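Local coordinates for protein glucose 1-dehydrogenase (Haloferax mediterranei, PDB 2B5V) that catalyses the zinc-dependent oxidation of D-glucose and related aldose sugars with NADP(+), its preferred electron acceptor, or NAD(+), at residues 94-99 and 109-114; 100-105 and 303-308; 211-216 and 344-349. All coordinates share one frame; numbering follows the deposited sequence.

Contact 1 (94-99 and 109-114); sequences GTNEYF and DGMYFE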
loop_
_atom_site.group_PDB
_atom_site.type_symbol
_atom_site.label_atom_id
_atom_site.label_comp_id
_atom_site.label_asym_id
_atom_site.label_seq_id
_atom_site.Cartn_x
_atom_site.Cartn_y
_atom_site.Cartn_z
ATOM N N GLY A 94 -12.962 -28.327 -5.211
ATOM C CA GLY A 94 -14.114 -27.525 -5.585
ATOM C C GLY A 94 -14.011 -26.022 -5.354
ATOM O O GLY A 94 -13.048 -25.493 -4.789
ATOM N N THR A 95 -15.047 -25.332 -5.803
ATOM C CA THR A 95 -15.140 -23.894 -5.696
ATOM C C THR A 95 -14.959 -23.409 -4.258
ATOM O O THR A 95 -14.834 -24.197 -3.337
ATOM C CB THR A 95 -16.507 -23.438 -6.218
ATOM O OG1 THR A 95 -16.571 -22.008 -6.244
ATOM C CG2 THR A 95 -17.610 -23.984 -5.321
ATOM N N ASN A 96 -14.914 -22.094 -4.094
ATOM C CA ASN A 96 -14.777 -21.452 -2.795
ATOM C C ASN A 96 -15.241 -20.021 -2.962
ATOM O O ASN A 96 -15.647 -19.624 -4.057
ATOM C CB ASN A 96 -13.334 -21.500 -2.265
ATOM C CG ASN A 96 -12.312 -20.872 -3.225
ATOM O OD1 ASN A 96 -12.533 -19.799 -3.793
ATOM N ND2 ASN A 96 -11.182 -21.540 -3.383
ATOM N N GLU A 97 -15.176 -19.244 -1.888
ATOM C CA GLU A 97 -15.637 -17.866 -1.914
ATOM C C GLU A 97 -14.976 -16.976 -2.980
ATOM O O GLU A 97 -15.620 -16.091 -3.564
ATOM C CB GLU A 97 -15.440 -17.226 -0.529
ATOM C CG GLU A 97 -13.993 -16.842 -0.236
ATOM C CD GLU A 97 -13.826 -16.103 1.083
ATOM O OE1 GLU A 97 -14.085 -16.714 2.139
ATOM O OE2 GLU A 97 -13.436 -14.912 1.060
ATOM N N TYR A 98 -13.689 -17.180 -3.227
ATOM C CA TYR A 98 -13.032 -16.355 -4.235
ATOM C C TYR A 98 -13.620 -16.573 -5.616
ATOM O O TYR A 98 -13.804 -15.622 -6.386
ATOM C CB TYR A 98 -11.541 -16.630 -4.210
ATOM C CG TYR A 98 -10.969 -16.185 -2.891
ATOM C CD1 TYR A 98 -10.709 -17.101 -1.871
ATOM C CD2 TYR A 98 -10.760 -14.825 -2.635
ATOM C CE1 TYR A 98 -10.254 -16.675 -0.628
ATOM C CE2 TYR A 98 -10.310 -14.391 -1.396
ATOM C CZ TYR A 98 -10.062 -15.322 -0.402
ATOM O OH TYR A 98 -9.631 -14.894 0.825
ATOM N N PHE A 99 -13.941 -17.819 -5.936
ATOM C CA PHE A 99 -14.526 -18.084 -7.230
ATOM C C PHE A 99 -16.026 -17.741 -7.195
ATOM O O PHE A 99 -16.575 -17.210 -8.164
ATOM C CB PHE A 99 -14.268 -19.539 -7.630
ATOM C CG PHE A 99 -12.847 -19.805 -8.063
ATOM C CD1 PHE A 99 -11.861 -20.120 -7.131
ATOM C CD2 PHE A 99 -12.498 -19.729 -9.405
ATOM C CE1 PHE A 99 -10.544 -20.354 -7.537
ATOM C CE2 PHE A 99 -11.187 -19.966 -9.829
ATOM C CZ PHE A 99 -10.206 -20.279 -8.900
ATOM N N ASP A 109 -2.873 -18.833 -1.727
ATOM C CA ASP A 109 -2.164 -20.047 -2.055
ATOM C C ASP A 109 -3.007 -21.257 -1.643
ATOM O O ASP A 109 -3.655 -21.253 -0.582
ATOM C CB ASP A 109 -0.827 -20.037 -1.319
ATOM C CG ASP A 109 0.026 -21.234 -1.650
ATOM O OD1 ASP A 109 0.333 -21.439 -2.845
ATOM O OD2 ASP A 109 0.391 -21.967 -0.710
ATOM N N GLY A 110 -3.028 -22.277 -2.498
ATOM C CA GLY A 110 -3.782 -23.483 -2.194
ATOM C C GLY A 110 -5.268 -23.428 -2.493
ATOM O O GLY A 110 -5.947 -24.455 -2.452
ATOM N N MET A 111 -5.797 -22.249 -2.791
ATOM C CA MET A 111 -7.227 -22.155 -3.108
ATOM C C MET A 111 -7.513 -21.949 -4.599
ATOM O O MET A 111 -8.563 -21.416 -4.980
ATOM C CB MET A 111 -7.883 -21.054 -2.262
ATOM C CG MET A 111 -7.929 -21.443 -0.772
ATOM S SD MET A 111 -8.870 -20.305 0.250
ATOM C CE MET A 111 -10.526 -20.866 -0.089
ATOM N N TYR A 112 -6.585 -22.407 -5.438
ATOM C CA TYR A 112 -6.750 -22.301 -6.889
ATOM C C TYR A 112 -5.719 -23.101 -7.623
ATOM O O TYR A 112 -4.723 -23.542 -7.047
ATOM C CB TYR A 112 -6.592 -20.845 -7.356
ATOM C CG TYR A 112 -5.186 -20.293 -7.130
ATOM C CD1 TYR A 112 -4.156 -20.562 -8.035
ATOM C CD2 TYR A 112 -4.865 -19.582 -5.961
ATOM C CE1 TYR A 112 -2.834 -20.154 -7.781
ATOM C CE2 TYR A 112 -3.538 -19.165 -5.691
ATOM C CZ TYR A 112 -2.535 -19.464 -6.609
ATOM O OH TYR A 112 -1.227 -19.111 -6.362
ATOM N N PHE A 113 -5.975 -23.286 -8.913
ATOM C CA PHE A 113 -4.998 -23.884 -9.803
ATOM C C PHE A 113 -4.759 -22.798 -10.850
ATOM O O PHE A 113 -5.643 -21.965 -11.076
ATOM C CB PHE A 113 -5.547 -25.099 -10.555
ATOM C CG PHE A 113 -5.647 -26.337 -9.732
ATOM C CD1 PHE A 113 -4.920 -26.473 -8.549
ATOM C CD2 PHE A 113 -6.478 -27.380 -10.142
ATOM C CE1 PHE A 113 -5.028 -27.643 -7.777
ATOM C CE2 PHE A 113 -6.587 -28.543 -9.381
ATOM C CZ PHE A 113 -5.866 -28.672 -8.204
ATOM N N GLU A 114 -3.586 -22.805 -11.476
ATOM C CA GLU A 114 -3.299 -21.881 -12.588
ATOM C C GLU A 114 -2.900 -22.778 -13.732
ATOM O O GLU A 114 -1.864 -23.458 -13.668
ATOM C CB GLU A 114 -2.168 -20.903 -12.271
ATOM C CG GLU A 114 -2.643 -19.778 -11.368
ATOM C CD GLU A 114 -1.528 -18.848 -10.901
ATOM O OE1 GLU A 114 -0.333 -19.157 -11.116
ATOM O OE2 GLU A 114 -1.870 -17.820 -10.299
#
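N96 and M111 meet through complementary torsions: CG of N96 stands between its own backbone N and carbonyl carbon (chi1 57°), which turns the amide toward M111, while the M111 chain runs extended to SD and then bends (chi3 80°) to lay CE against the asparagine. N96 is the N-cap of helix 97-100, in the GroES-like domain of this zinc-containing alcohol dehydrogenase. Its two amide ends serve two segments. OD1 accepts from F99 N at 3.2 Å and, more weakly, from Y98 N, capping amides at the start of the helix; F99 N also has a weak bond to N96 O. ND2 reaches the other way and donates to M111 O at 3.1 Å, with an N-H...O angle of 150°; that oxygen lies almost in the amide plane. Asparagine suits the place because a single flat group both accepts and donates, and its opposed bonds fix the rotation of the amide. Were the side chain cut back to an alanine, the helix start would probably lose its cap, M111 O this donor, and the M111 methyl the amide part of the surface it rests on. The flexible methionine follows this uneven surface: CE packs 3.6 Å from N96 CB, and SD approaches the edge of the Y98 ring in a Met-aromatic contact. Y98 also packs on N266 of the second subunit. Buried F99 turns its edge to the loop that leads into strand 113-115: CE1 comes within 3.4 Å of M111 O, and CZ lies 4.0 Å from Y112 CB.

Contact 2 (100-105 and 303-308); sequences ERDQPD and NSHVEH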
loop_
_atom_site.group_PDB
_atom_site.type_symbol
_atom_site.label_atom_id
_atom_site.label_comp_id
_atom_site.label_asym_id
_atom_site.label_seq_id
_atom_site.Cartn_x
_atom_site.Cartn_y
_atom_site.Cartn_z
ATOM N N GLU A 100 -16.671 -17.985 -6.055
ATOM C CA GLU A 100 -18.100 -17.689 -5.912
ATOM C C GLU A 100 -18.416 -16.235 -6.189
ATOM O O GLU A 100 -19.330 -15.911 -6.954
ATOM C CB GLU A 100 -18.565 -18.049 -4.512
ATOM C CG GLU A 100 -18.627 -19.544 -4.283
ATOM C CD GLU A 100 -19.738 -20.183 -5.082
ATOM O OE1 GLU A 100 -20.916 -19.966 -4.720
ATOM O OE2 GLU A 100 -19.438 -20.884 -6.074
ATOM N N ARG A 101 -17.629 -15.360 -5.572
ATOM C CA ARG A 101 -17.779 -13.919 -5.717
ATOM C C ARG A 101 -17.102 -13.348 -6.946
ATOM O O ARG A 101 -17.107 -12.134 -7.143
ATOM C CB ARG A 101 -17.199 -13.214 -4.500
ATOM C CG ARG A 101 -17.978 -13.411 -3.217
ATOM C CD ARG A 101 -17.301 -12.643 -2.081
ATOM N NE ARG A 101 -18.196 -12.417 -0.947
ATOM C CZ ARG A 101 -19.192 -11.536 -0.941
ATOM N NH1 ARG A 101 -19.424 -10.786 -2.013
ATOM N NH2 ARG A 101 -19.962 -11.408 0.134
ATOM N N ASP A 102 -16.494 -14.206 -7.758
ATOM C CA ASP A 102 -15.809 -13.743 -8.962
ATOM C C ASP A 102 -14.531 -12.938 -8.758
ATOM O O ASP A 102 -14.291 -11.974 -9.496
ATOM C CB ASP A 102 -16.747 -12.911 -9.846
ATOM C CG ASP A 102 -17.785 -13.746 -10.536
ATOM O OD1 ASP A 102 -17.398 -14.688 -11.259
ATOM O OD2 ASP A 102 -18.984 -13.458 -10.356
ATOM N N GLN A 103 -13.714 -13.315 -7.779
ATOM C CA GLN A 103 -12.437 -12.636 -7.566
ATOM C C GLN A 103 -11.378 -13.723 -7.400
ATOM O O GLN A 103 -10.641 -13.705 -6.420
ATOM C CB GLN A 103 -12.408 -11.788 -6.266
ATOM C CG GLN A 103 -13.704 -11.264 -5.712
ATOM C CD GLN A 103 -13.475 -10.303 -4.523
ATOM O OE1 GLN A 103 -13.168 -10.715 -3.383
ATOM N NE2 GLN A 103 -13.617 -9.017 -4.798
ATOM N N PRO A 104 -11.280 -14.681 -8.343
ATOM C CA PRO A 104 -10.249 -15.712 -8.139
ATOM C C PRO A 104 -8.814 -15.175 -8.124
ATOM O O PRO A 104 -7.896 -15.816 -7.600
ATOM C CB PRO A 104 -10.494 -16.705 -9.284
ATOM C CG PRO A 104 -11.155 -15.876 -10.368
ATOM C CD PRO A 104 -12.073 -14.930 -9.570
ATOM N N ASP A 105 -8.616 -14.009 -8.701
ATOM C CA ASP A 105 -7.283 -13.426 -8.727
ATOM C C ASP A 105 -6.841 -13.036 -7.325
ATOM O O ASP A 105 -5.653 -12.799 -7.112
ATOM C CB ASP A 105 -7.238 -12.180 -9.619
ATOM C CG ASP A 105 -8.273 -11.152 -9.229
ATOM O OD1 ASP A 105 -9.489 -11.448 -9.350
ATOM O OD2 ASP A 105 -7.871 -10.055 -8.795
ATOM N N ASN A 303 -1.775 -12.145 -10.857
ATOM C CA ASN A 303 -2.861 -12.634 -11.695
ATOM C C ASN A 303 -3.820 -11.511 -12.126
ATOM O O ASN A 303 -3.464 -10.346 -12.093
ATOM C CB ASN A 303 -3.623 -13.706 -10.906
ATOM C CG ASN A 303 -4.421 -14.641 -11.798
ATOM O OD1 ASN A 303 -3.850 -15.407 -12.602
ATOM N ND2 ASN A 303 -5.747 -14.596 -11.659
ATOM N N SER A 304 -5.036 -11.862 -12.525
ATOM C CA SER A 304 -5.975 -10.846 -12.990
ATOM C C SER A 304 -7.249 -11.550 -13.371
ATOM O O SER A 304 -7.255 -12.750 -13.529
ATOM C CB SER A 304 -5.405 -10.156 -14.225
ATOM O OG SER A 304 -4.970 -11.137 -15.163
ATOM N N HIS A 305 -8.323 -10.800 -13.562
ATOM C CA HIS A 305 -9.562 -11.451 -13.912
ATOM C C HIS A 305 -10.261 -10.810 -15.100
ATOM O O HIS A 305 -9.709 -9.906 -15.750
ATOM C CB HIS A 305 -10.490 -11.547 -12.702
ATOM C CG HIS A 305 -11.516 -12.634 -12.832
ATOM N ND1 HIS A 305 -11.192 -13.928 -13.202
ATOM C CD2 HIS A 305 -12.861 -12.611 -12.681
ATOM C CE1 HIS A 305 -12.298 -14.648 -13.276
ATOM N NE2 HIS A 305 -13.324 -13.874 -12.964
ATOM N N VAL A 306 -11.469 -11.279 -15.394
ATOM C CA VAL A 306 -12.168 -10.826 -16.592
ATOM C C VAL A 306 -12.154 -9.327 -16.916
ATOM O O VAL A 306 -11.771 -8.945 -18.026
ATOM C CB VAL A 306 -13.618 -11.393 -16.621
ATOM C CG1 VAL A 306 -14.356 -10.923 -17.874
ATOM C CG2 VAL A 306 -13.556 -12.941 -16.614
ATOM N N GLU A 307 -12.535 -8.487 -15.954
ATOM C CA GLU A 307 -12.563 -7.047 -16.160
ATOM C C GLU A 307 -11.230 -6.482 -16.652
ATOM O O GLU A 307 -11.205 -5.538 -17.422
ATOM C CB GLU A 307 -12.966 -6.341 -14.856
ATOM C CG GLU A 307 -14.288 -6.836 -14.272
ATOM C CD GLU A 307 -14.789 -5.962 -13.126
ATOM O OE1 GLU A 307 -15.134 -4.787 -13.375
ATOM O OE2 GLU A 307 -14.835 -6.451 -11.976
ATOM N N HIS A 308 -10.122 -7.076 -16.224
ATOM C CA HIS A 308 -8.784 -6.608 -16.619
ATOM C C HIS A 308 -8.434 -7.047 -18.052
ATOM O O HIS A 308 -7.753 -6.334 -18.781
ATOM C CB HIS A 308 -7.761 -7.178 -15.624
ATOM C CG HIS A 308 -8.084 -6.852 -14.206
ATOM N ND1 HIS A 308 -8.256 -7.815 -13.233
ATOM C CD2 HIS A 308 -8.296 -5.656 -13.597
ATOM C CE1 HIS A 308 -8.561 -7.225 -12.086
ATOM N NE2 HIS A 308 -8.594 -5.917 -12.283
#
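D105 and S304 bring the two backbones closest, their CA atoms 5.2 Å apart, where a loop of the GroES-like domain meets the start of helix 306-318 in the nucleotide-binding Rossmann domain. The first segment leaves helix 97-100 through a Schellman motif, with D102 at positive phi (69°), and then enters a short 3-10 turn at P104. The second is extended at S304 and H305, the latter the N-cap residue. H305 spans the join. With its CG anti to the backbone N (chi1 -158°), the imidazole reaches across to P104, whose CG sits over one face, 3.7 Å from the ring centroid, in a CH-pi contact; V306 CG2 lies on the opposite face. Proline suits this spot because its compact, rigid ring can lie close over the imidazole. D102 O approaches H305 CD2 obliquely at 3.5 Å. D105 wedges in beside it, its carboxylate nearly parallel to the imidazole plane (9° apart), with D105 OD1 against H305 CB, and D105 CB 3.5 Å from N303 ND2. The buried charge of D105 is met by a salt bridge from OD2 to K157 on helix 149-164. This packing lies beside the active site: N303 is a substrate- and NADP-binding residue, and its backbone N-H donates to the carboxamide oxygen O7N of the cofactor. The contact is buried apart from D102. S304 N finds no partner in the model. H308, in the first helical turn, has its NE2 bonded to E160, while its ND1 accepts from the backbone N of H305 at 3.0 Å in a nearly straight bond lying within the imidazole plane.

Contact 3 (211-216 and 344-349); sequences PDPTID and DDTTIK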
loop_
_atom_site.group_PDB
_atom_site.type_symbol
_atom_site.label_atom_id
_atom_site.label_comp_id
_atom_site.label_asym_id
_atom_site.label_seq_id
_atom_site.Cartn_x
_atom_site.Cartn_y
_atom_site.Cartn_z
ATOM N N PRO A 211 25.083 -2.644 -27.956
ATOM C CA PRO A 211 23.734 -2.517 -28.505
ATOM C C PRO A 211 22.809 -3.617 -27.955
ATOM O O PRO A 211 23.202 -4.782 -27.830
ATOM C CB PRO A 211 23.969 -2.644 -30.017
ATOM C CG PRO A 211 25.114 -3.664 -30.084
ATOM C CD PRO A 211 26.032 -3.181 -28.960
ATOM N N ASP A 212 21.567 -3.257 -27.664
ATOM C CA ASP A 212 20.610 -4.230 -27.103
ATOM C C ASP A 212 19.220 -3.770 -27.544
ATOM O O ASP A 212 18.865 -2.586 -27.396
ATOM C CB ASP A 212 20.762 -4.257 -25.572
ATOM C CG ASP A 212 19.763 -5.179 -24.910
ATOM O OD1 ASP A 212 18.582 -4.781 -24.850
ATOM O OD2 ASP A 212 20.164 -6.286 -24.487
ATOM N N PRO A 213 18.422 -4.687 -28.110
ATOM C CA PRO A 213 17.089 -4.326 -28.575
ATOM C C PRO A 213 16.142 -3.861 -27.462
ATOM O O PRO A 213 15.184 -3.139 -27.762
ATOM C CB PRO A 213 16.607 -5.608 -29.267
ATOM C CG PRO A 213 17.166 -6.663 -28.353
ATOM C CD PRO A 213 18.597 -6.158 -28.142
ATOM N N THR A 214 16.374 -4.270 -26.203
ATOM C CA THR A 214 15.468 -3.795 -25.160
ATOM C C THR A 214 15.778 -2.330 -24.888
ATOM O O THR A 214 14.873 -1.541 -24.665
ATOM C CB THR A 214 15.551 -4.590 -23.826
ATOM O OG1 THR A 214 16.794 -4.338 -23.159
ATOM C CG2 THR A 214 15.384 -6.068 -24.094
ATOM N N ILE A 215 17.059 -1.963 -24.923
ATOM C CA ILE A 215 17.436 -0.569 -24.713
ATOM C C ILE A 215 16.817 0.256 -25.838
ATOM O O ILE A 215 16.295 1.342 -25.587
ATOM C CB ILE A 215 18.994 -0.383 -24.667
ATOM C CG1 ILE A 215 19.541 -1.046 -23.389
ATOM C CG2 ILE A 215 19.358 1.129 -24.656
ATOM C CD1 ILE A 215 21.080 -1.062 -23.274
ATOM N N ASP A 216 16.843 -0.267 -27.073
ATOM C CA ASP A 216 16.249 0.448 -28.220
ATOM C C ASP A 216 14.728 0.691 -28.044
ATOM O O ASP A 216 14.212 1.750 -28.389
ATOM C CB ASP A 216 16.445 -0.330 -29.536
ATOM C CG ASP A 216 17.912 -0.428 -29.965
ATOM O OD1 ASP A 216 18.741 0.373 -29.489
ATOM O OD2 ASP A 216 18.213 -1.317 -30.795
ATOM N N ASP A 344 17.827 -15.657 -25.251
ATOM C CA ASP A 344 19.074 -14.912 -25.189
ATOM C C ASP A 344 18.688 -13.440 -25.116
ATOM O O ASP A 344 17.504 -13.091 -25.220
ATOM C CB ASP A 344 19.950 -15.189 -26.406
ATOM C CG ASP A 344 19.252 -14.887 -27.704
ATOM O OD1 ASP A 344 18.671 -13.788 -27.832
ATOM O OD2 ASP A 344 19.291 -15.750 -28.604
ATOM N N ASP A 345 19.677 -12.577 -24.942
ATOM C CA ASP A 345 19.410 -11.151 -24.816
ATOM C C ASP A 345 18.602 -10.535 -25.947
ATOM O O ASP A 345 17.883 -9.551 -25.725
ATOM C CB ASP A 345 20.720 -10.375 -24.679
ATOM C CG ASP A 345 21.332 -10.507 -23.312
ATOM O OD1 ASP A 345 22.377 -9.862 -23.085
ATOM O OD2 ASP A 345 20.770 -11.240 -22.461
ATOM N N THR A 346 18.710 -11.095 -27.146
ATOM C CA THR A 346 17.995 -10.532 -28.278
ATOM C C THR A 346 16.598 -11.079 -28.497
ATOM O O THR A 346 15.892 -10.606 -29.389
ATOM C CB THR A 346 18.835 -10.664 -29.591
ATOM O OG1 THR A 346 19.040 -12.039 -29.903
ATOM C CG2 THR A 346 20.200 -10.000 -29.408
ATOM N N THR A 347 16.173 -12.048 -27.685
ATOM C CA THR A 347 14.822 -12.587 -27.841
ATOM C C THR A 347 14.009 -11.954 -26.717
ATOM O O THR A 347 14.411 -11.975 -25.569
ATOM C CB THR A 347 14.808 -14.140 -27.756
ATOM O OG1 THR A 347 15.033 -14.557 -26.408
ATOM C CG2 THR A 347 15.924 -14.705 -28.647
ATOM N N ILE A 348 12.879 -11.350 -27.058
ATOM C CA ILE A 348 12.078 -10.681 -26.049
ATOM C C ILE A 348 10.799 -11.468 -25.780
ATOM O O ILE A 348 10.650 -12.026 -24.707
ATOM C CB ILE A 348 11.815 -9.214 -26.484
ATOM C CG1 ILE A 348 13.171 -8.504 -26.625
ATOM C CG2 ILE A 348 10.935 -8.475 -25.464
ATOM C CD1 ILE A 348 13.080 -7.112 -27.202
ATOM N N LYS A 349 9.885 -11.538 -26.737
ATOM C CA LYS A 349 8.652 -12.307 -26.500
ATOM C C LYS A 349 8.495 -13.242 -27.669
ATOM O O LYS A 349 8.578 -12.807 -28.829
ATOM C CB LYS A 349 7.409 -11.397 -26.471
ATOM C CG LYS A 349 6.433 -11.726 -25.364
ATOM C CD LYS A 349 5.893 -13.119 -25.414
ATOM C CE LYS A 349 4.826 -13.329 -24.339
ATOM N NZ LYS A 349 5.354 -13.724 -22.998
HETATM O O HOH W 1 22.859 -7.259 -24.583
#
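The carboxylates of D212 and D345 lie near each other across the contact, their planes 60° apart, and D212 OD2 lies 4.1 Å from D345 CB. The nearest oxygens, D212 OD2 and D345 OD1, are 4.4 Å apart, and a water donates a hydrogen bond to each of them, which probably eases the repulsion between the two charges. R208, an NADP-binding residue, forms a salt bridge with D212 OD2 and a long, weak ion pair with D345. The other oxygen of D212 is used differently. A chi1 of 177° carries CG away from the backbone N, beside the carbonyl carbon, and OD1 folds over the start of the helix and takes three donors: T214 N on its anti side, I215 N through the anti lone pair at 3.2 Å, and T214 OG1 from the syn side at 2.5 Å, the last 33° out of the carboxylate plane. D212 is thus the N-cap of helix 213-220 in the Rossmann domain, and aspartate suits it because one oxygen can cap the helix while the other meets the arginine. P213 fits the first helical turn, where its missing N-H costs nothing, and its CG rests 4.0 Å from T346 CA. That surface is supplied by a type I turn, D344 to T347, in the loop leading to strand 349-353. The turn is fastened by D344: its carbonyl O accepts from both T347 N and T347 OG1, and its OD1 is met from above the carboxylate plane by T346 OG1. Beyond the turn, I348 reaches back across the contact. T214 suits its place by splitting its roles: OG1 turns to the aspartate and to N181, another NADP-binding residue, whereas the CG2 methyl touches I348 CD1 at 4.0 Å.

Contacts 1 and 2 are neighbours, their centres 11 Å apart and their segments interleaved: helix 97-100 passes from one into the other, Y98 O probably accepts from Q103 N, and F99 packs on P104. Contact 1 stays within the GroES-like domain, whereas contact 2 joins that domain to helix 306-318 of the Rossmann domain; both reach the second subunit. Contact 3, joining helix 213-220 to the loop before strand 349-353, lies across the chain's centre, 37 and 32 Å from contacts 1 and 2 between centres. Contact 1 closes before contact 3 opens, while the segments of contacts 2 and 3 alternate. The bound NADP spans the interval, its nicotinamide near contact 2 and its adenosine phosphate end near contact 3.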